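Local coordinates for aminopeptidase-like protein (Chaetomium thermophilum, PDB 5JM6), which probably acts as a zinc-dependent metalloaminopeptidase of the M18 family, assembled as a dodecamer and linked to the Cvt pathway of selective autophagy, at residues 160-170 with 215-225. Numbering follows the deposited sequence.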
ATOM      1  N   GLN A 160      34.523   4.866   5.234  1.00 48.61           N
ATOM      2  CA  GLN A 160      34.377   3.803   6.216  1.00 58.84           C
ATOM      3  C   GLN A 160      35.111   2.574   5.687  1.00 61.93           C
ATOM      4  O   GLN A 160      34.851   2.090   4.584  1.00 56.91           O
ATOM      5  CB  GLN A 160      32.895   3.505   6.530  1.00 58.56           C
ATOM      6  CG  GLN A 160      32.098   2.705   5.495  1.00 61.51           C
ATOM      7  CD  GLN A 160      31.627   3.540   4.320  1.00 66.66           C
ATOM      8  OE1 GLN A 160      31.812   4.756   4.291  1.00 65.89           O
ATOM      9  NE2 GLN A 160      31.006   2.887   3.343  1.00 69.77           N
ATOM     10  N   TYR A 161      36.066   2.099   6.478  1.00 66.84           N
ATOM     11  CA  TYR A 161      36.866   0.949   6.094  1.00 70.88           C
ATOM     12  C   TYR A 161      36.038  -0.316   6.162  1.00 73.80           C
ATOM     13  O   TYR A 161      35.908  -1.052   5.185  1.00 81.74           O
ATOM     14  CB  TYR A 161      38.101   0.834   7.001  1.00 66.90           C
ATOM     15  CG  TYR A 161      38.591  -0.579   7.259  1.00 66.93           C
ATOM     16  CD1 TYR A 161      38.550  -1.128   8.537  1.00 62.56           C
ATOM     17  CD2 TYR A 161      39.103  -1.356   6.231  1.00 65.39           C
ATOM     18  CE1 TYR A 161      39.003  -2.418   8.778  1.00 63.59           C
ATOM     19  CE2 TYR A 161      39.556  -2.637   6.463  1.00 67.33           C
ATOM     20  CZ  TYR A 161      39.502  -3.167   7.734  1.00 65.87           C
ATOM     21  OH  TYR A 161      39.954  -4.449   7.953  1.00 63.15           O
ATOM     22  N   ALA A 162      35.462  -0.558   7.326  1.00 61.86           N
ATOM     23  CA  ALA A 162      34.890  -1.858   7.600  1.00 68.62           C
ATOM     24  C   ALA A 162      33.427  -1.989   7.212  1.00 73.23           C
ATOM     25  O   ALA A 162      32.925  -3.101   7.040  1.00 73.68           O
ATOM     26  CB  ALA A 162      35.059  -2.160   9.049  1.00 73.13           C
ATOM     27  N   GLY A 163      32.772  -0.855   6.987  1.00 69.21           N
ATOM     28  CA  GLY A 163      31.350  -0.749   7.257  1.00 67.26           C
ATOM     29  C   GLY A 163      31.203  -0.127   8.637  1.00 70.29           C
ATOM     30  O   GLY A 163      30.202  -0.321   9.328  1.00 64.12           O
ATOM     31  N   ALA A 164      32.231   0.617   9.036  1.00 74.03           N
ATOM     32  CA  ALA A 164      32.358   1.146  10.391  1.00 61.89           C
ATOM     33  C   ALA A 164      31.396   2.261  10.789  1.00 56.23           C
ATOM     34  O   ALA A 164      30.901   2.248  11.916  1.00 60.03           O
ATOM     35  CB  ALA A 164      33.777   1.627  10.613  1.00 54.90           C
ATOM     36  N   LEU A 165      31.073   3.197   9.901  1.00 48.89           N
ATOM     37  CA  LEU A 165      30.437   4.388  10.432  1.00 49.81           C
ATOM     38  C   LEU A 165      28.974   4.079  10.620  1.00 52.24           C
ATOM     39  O   LEU A 165      28.143   4.277   9.740  1.00 49.90           O
ATOM     40  CB  LEU A 165      30.600   5.577   9.479  1.00 52.90           C
ATOM     41  CG  LEU A 165      32.013   6.069   9.174  1.00 54.88           C
ATOM     42  CD1 LEU A 165      32.017   6.969   7.949  1.00 45.69           C
ATOM     43  CD2 LEU A 165      32.561   6.809  10.377  1.00 52.55           C
ATOM     44  N   ASN A 166      28.668   3.718  11.857  1.00 46.99           N
ATOM     45  CA  ASN A 166      27.327   3.363  12.249  1.00 37.59           C
ATOM     46  C   ASN A 166      26.902   4.403  13.252  1.00 38.64           C
ATOM     47  O   ASN A 166      27.677   5.304  13.564  1.00 39.98           O
ATOM     48  CB  ASN A 166      27.249   1.934  12.818  1.00 46.24           C
ATOM     49  CG  ASN A 166      28.241   1.678  13.947  1.00 43.95           C
ATOM     50  OD1 ASN A 166      28.490   2.538  14.790  1.00 40.76           O
ATOM     51  ND2 ASN A 166      28.800   0.473  13.972  1.00 41.44           N
ATOM     52  N   GLU A 167      25.683   4.285  13.755  1.00 49.48           N
ATOM     53  CA  GLU A 167      25.121   5.322  14.606  1.00 46.10           C
ATOM     54  C   GLU A 167      25.983   5.661  15.828  1.00 38.74           C
ATOM     55  O   GLU A 167      25.980   6.802  16.280  1.00 40.01           O
ATOM     56  CB  GLU A 167      23.710   4.926  15.049  1.00 42.31           C
ATOM     57  CG  GLU A 167      23.595   3.547  15.676  1.00 55.30           C
ATOM     58  CD  GLU A 167      23.244   2.474  14.663  1.00 71.04           C
ATOM     59  OE1 GLU A 167      24.040   2.257  13.726  1.00 70.55           O
ATOM     60  OE2 GLU A 167      22.168   1.852  14.797  1.00 70.07           O
ATOM     61  N   THR A 168      26.744   4.701  16.347  1.00 33.07           N
ATOM     62  CA  THR A 168      27.518   4.967  17.560  1.00 33.59           C
ATOM     63  C   THR A 168      28.696   5.922  17.320  1.00 36.63           C
ATOM     64  O   THR A 168      29.319   6.384  18.275  1.00 33.25           O
ATOM     65  CB  THR A 168      28.055   3.664  18.198  1.00 37.17           C
ATOM     66  OG1 THR A 168      29.076   3.095  17.372  1.00 37.54           O
ATOM     67  CG2 THR A 168      26.931   2.658  18.388  1.00 38.26           C
ATOM     68  N   TRP A 169      28.985   6.228  16.055  1.00 36.21           N
ATOM     69  CA  TRP A 169      30.113   7.097  15.703  1.00 35.30           C
ATOM     70  C   TRP A 169      29.801   8.594  15.779  1.00 33.48           C
ATOM     71  O   TRP A 169      30.712   9.420  15.728  1.00 36.08           O
ATOM     72  CB  TRP A 169      30.621   6.757  14.298  1.00 38.48           C
ATOM     73  CG  TRP A 169      31.585   5.618  14.293  1.00 40.36           C
ATOM     74  CD1 TRP A 169      31.292   4.299  14.476  1.00 39.52           C
ATOM     75  CD2 TRP A 169      33.004   5.692  14.111  1.00 42.34           C
ATOM     76  NE1 TRP A 169      32.439   3.546  14.417  1.00 43.82           N
ATOM     77  CE2 TRP A 169      33.505   4.378  14.195  1.00 38.58           C
ATOM     78  CE3 TRP A 169      33.901   6.742  13.885  1.00 39.79           C
ATOM     79  CZ2 TRP A 169      34.860   4.084  14.059  1.00 35.18           C
ATOM     80  CZ3 TRP A 169      35.247   6.448  13.751  1.00 36.76           C
ATOM     81  CH2 TRP A 169      35.713   5.130  13.838  1.00 37.02           C
ATOM     82  N   TRP A 170      28.521   8.940  15.895  1.00 37.95           N
ATOM     83  CA  TRP A 170      28.111  10.339  16.000  1.00 34.94           C
ATOM     84  C   TRP A 170      28.492  10.942  17.350  1.00 34.34           C
ATOM     85  O   TRP A 170      28.411  10.270  18.377  1.00 38.14           O
ATOM     86  CB  TRP A 170      26.601  10.481  15.810  1.00 37.83           C
ATOM     87  CG  TRP A 170      26.060  10.100  14.464  1.00 39.63           C
ATOM     88  CD1 TRP A 170      25.736   8.847  14.042  1.00 39.10           C
ATOM     89  CD2 TRP A 170      25.735  10.985  13.381  1.00 41.43           C
ATOM     90  NE1 TRP A 170      25.246   8.891  12.759  1.00 42.42           N
ATOM     91  CE2 TRP A 170      25.237  10.191  12.330  1.00 41.85           C
ATOM     92  CE3 TRP A 170      25.831  12.368  13.193  1.00 37.98           C
ATOM     93  CZ2 TRP A 170      24.831  10.732  11.111  1.00 37.09           C
ATOM     94  CZ3 TRP A 170      25.426  12.904  11.982  1.00 39.55           C
ATOM     95  CH2 TRP A 170      24.934  12.087  10.957  1.00 37.45           C
ATOM     96  N   MET A 215      18.273  12.885  14.509  1.00 45.65           N
ATOM     97  CA  MET A 215      19.546  13.513  14.831  1.00 44.52           C
ATOM     98  C   MET A 215      20.634  12.976  13.909  1.00 42.82           C
ATOM     99  O   MET A 215      21.635  13.640  13.638  1.00 39.18           O
ATOM    100  CB  MET A 215      19.909  13.268  16.295  1.00 44.71           C
ATOM    101  CG  MET A 215      18.850  13.756  17.269  1.00 45.81           C
ATOM    102  SD  MET A 215      19.345  13.574  18.991  1.00 46.47           S
ATOM    103  CE  MET A 215      20.615  14.832  19.111  1.00 38.31           C
ATOM    104  N   THR A 216      20.406  11.753  13.446  1.00 46.84           N
ATOM    105  CA  THR A 216      21.327  11.008  12.598  1.00 43.31           C
ATOM    106  C   THR A 216      20.989  11.198  11.111  1.00 47.93           C
ATOM    107  O   THR A 216      21.775  10.862  10.221  1.00 47.93           O
ATOM    108  CB  THR A 216      21.297   9.514  13.037  1.00 44.88           C
ATOM    109  OG1 THR A 216      22.166   9.342  14.165  1.00 45.78           O
ATOM    110  CG2 THR A 216      21.702   8.542  11.935  1.00 44.69           C
ATOM    111  N   GLY A 217      19.838  11.805  10.850  1.00 57.64           N
ATOM    112  CA  GLY A 217      19.389  12.010   9.488  1.00 57.53           C
ATOM    113  C   GLY A 217      19.015  10.693   8.845  1.00 60.18           C
ATOM    114  O   GLY A 217      18.580   9.760   9.520  1.00 55.22           O
ATOM    115  N   HIS A 218      19.192  10.619   7.532  1.00 63.64           N
ATOM    116  CA  HIS A 218      18.923   9.400   6.783  1.00 64.39           C
ATOM    117  C   HIS A 218      20.071   8.406   6.943  1.00 67.93           C
ATOM    118  O   HIS A 218      19.960   7.245   6.550  1.00 71.89           O
ATOM    119  CB  HIS A 218      18.684   9.745   5.316  1.00 64.84           C
ATOM    120  CG  HIS A 218      17.824  10.957   5.126  1.00 80.36           C
ATOM    121  ND1 HIS A 218      18.340  12.235   5.081  1.00 79.23           N
ATOM    122  CD2 HIS A 218      16.482  11.089   5.009  1.00 80.63           C
ATOM    123  CE1 HIS A 218      17.354  13.100   4.925  1.00 81.60           C
ATOM    124  NE2 HIS A 218      16.216  12.431   4.879  1.00 82.52           N
ATOM    125  N   GLY A 219      21.172   8.872   7.529  1.00 68.54           N
ATOM    126  CA  GLY A 219      22.293   8.013   7.869  1.00 63.71           C
ATOM    127  C   GLY A 219      23.336   7.865   6.777  1.00 65.21           C
ATOM    128  O   GLY A 219      24.313   7.135   6.941  1.00 64.64           O
ATOM    129  N   ASN A 220      23.131   8.568   5.666  1.00 66.72           N
ATOM    130  CA  ASN A 220      24.002   8.450   4.500  1.00 69.67           C
ATOM    131  C   ASN A 220      25.431   8.898   4.810  1.00 66.21           C
ATOM    132  O   ASN A 220      25.663  10.030   5.233  1.00 65.47           O
ATOM    133  CB  ASN A 220      23.412   9.256   3.339  1.00 62.85           C
ATOM    134  CG  ASN A 220      24.431   9.581   2.269  1.00 68.22           C
ATOM    135  OD1 ASN A 220      25.203  10.529   2.400  1.00 70.92           O
ATOM    136  ND2 ASN A 220      24.431   8.804   1.192  1.00 72.83           N
ATOM    137  N   ARG A 221      26.386   8.010   4.558  1.00 65.39           N
ATOM    138  CA  ARG A 221      27.742   8.166   5.075  1.00 64.38           C
ATOM    139  C   ARG A 221      28.626   9.164   4.329  1.00 66.73           C
ATOM    140  O   ARG A 221      29.626   9.624   4.879  1.00 61.21           O
ATOM    141  CB  ARG A 221      28.435   6.808   5.085  1.00 60.78           C
ATOM    142  CG  ARG A 221      27.578   5.711   5.660  1.00 65.07           C
ATOM    143  CD  ARG A 221      28.422   4.527   6.033  1.00 62.75           C
ATOM    144  NE  ARG A 221      27.661   3.551   6.797  1.00 67.07           N
ATOM    145  CZ  ARG A 221      28.218   2.609   7.547  1.00 73.17           C
ATOM    146  NH1 ARG A 221      29.536   2.541   7.645  1.00 72.81           N
ATOM    147  NH2 ARG A 221      27.459   1.759   8.223  1.00 69.78           N
ATOM    148  N   GLU A 222      28.306   9.458   3.073  1.00 61.53           N
ATOM    149  CA  GLU A 222      29.154  10.354   2.282  1.00 62.69           C
ATOM    150  C   GLU A 222      28.732  11.832   2.309  1.00 60.64           C
ATOM    151  O   GLU A 222      29.530  12.719   2.008  1.00 56.92           O
ATOM    152  CB  GLU A 222      29.203   9.847   0.835  1.00 55.36           C
ATOM    153  CG  GLU A 222      30.030  10.690  -0.132  1.00 53.25           C
ATOM    154  CD  GLU A 222      31.526  10.528   0.065  1.00 66.76           C
ATOM    155  OE1 GLU A 222      32.172  11.476   0.562  1.00 58.95           O
ATOM    156  OE2 GLU A 222      32.060   9.455  -0.287  1.00 69.40           O
ATOM    157  N   THR A 223      27.507  12.102   2.738  1.00 57.31           N
ATOM    158  CA  THR A 223      26.975  13.465   2.753  1.00 55.27           C
ATOM    159  C   THR A 223      26.784  13.910   4.196  1.00 55.68           C
ATOM    160  O   THR A 223      27.189  15.008   4.578  1.00 55.15           O
ATOM    161  CB  THR A 223      25.661  13.598   1.950  1.00 57.21           C
ATOM    162  OG1 THR A 223      25.951  13.492   0.550  1.00 55.35           O
ATOM    163  CG2 THR A 223      24.999  14.947   2.210  1.00 57.44           C
ATOM    164  N   GLU A 224      26.066  13.094   4.959  1.00 50.83           N
ATOM    165  CA  GLU A 224      25.731  13.405   6.345  1.00 48.52           C
ATOM    166  C   GLU A 224      26.755  13.073   7.439  1.00 46.91           C
ATOM    167  O   GLU A 224      26.643  13.605   8.544  1.00 43.36           O
ATOM    168  CB  GLU A 224      24.414  12.721   6.678  1.00 47.42           C
ATOM    169  CG  GLU A 224      23.282  13.268   5.844  1.00 59.87           C
ATOM    170  CD  GLU A 224      22.031  12.433   5.927  1.00 57.71           C
ATOM    171  OE1 GLU A 224      20.981  12.901   5.444  1.00 55.49           O
ATOM    172  OE2 GLU A 224      22.097  11.310   6.467  1.00 57.04           O
ATOM    173  N   MET A 225      27.709  12.178   7.195  1.00 46.02           N
ATOM    174  CA  MET A 225      28.771  12.050   8.181  1.00 39.27           C
ATOM    175  C   MET A 225      30.106  12.416   7.569  1.00 39.75           C
ATOM    176  O   MET A 225      30.897  11.548   7.207  1.00 44.14           O
ATOM    177  CB  MET A 225      28.818  10.615   8.705  1.00 42.88           C
ATOM    178  CG  MET A 225      27.452  10.027   9.012  1.00 46.15           C
ATOM    179  SD  MET A 225      27.517   8.280   9.449  1.00 41.62           S
ATOM    180  CE  MET A 225      28.045   8.371  11.156  1.00 36.96           C
TER
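Glu-224, whose backbone O meets Trp-170 CH2, has both carboxylate oxygens gripped. His-218 ND1 gives Glu-224 OE1 a nearly straight bond of 2.7 Å on its syn lone pair. The backbone N atoms of Gly-219 and Asn-220 give OE2 two weak bonds. These bonds close residues 218-224, next to the Thr-216 and Met-225 contacts with Trp-170. The indole is sandwiched. Over one face, Thr-216 CA lies 4.1 Å from the centroid of the six-membered ring, a CH-pi contact, with OG1 over the same face. Over the opposite face, Met-225 CE sits 3.6 Å from the centroid of the five-membered ring. The bend at chi3 (79°) turns this methyl onto the ring. With an alanine at Trp-170, a gap is likely to open between Thr-216 and Met-225, leaving the Met-225 methyl free to turn. Further along, the extended Arg-221 chain crosses the Gln-160 side chain at about a right angle. Asn-166 OD1 accepts from Thr-168 OG1 at 2.7 Å, while its ND2 bonds to the backbone O of His-485. His-485 is a zinc ligand, so loop 160-170 joins the 215-225 loop to the second shell of the dinuclear zinc site of this M18 peptidase.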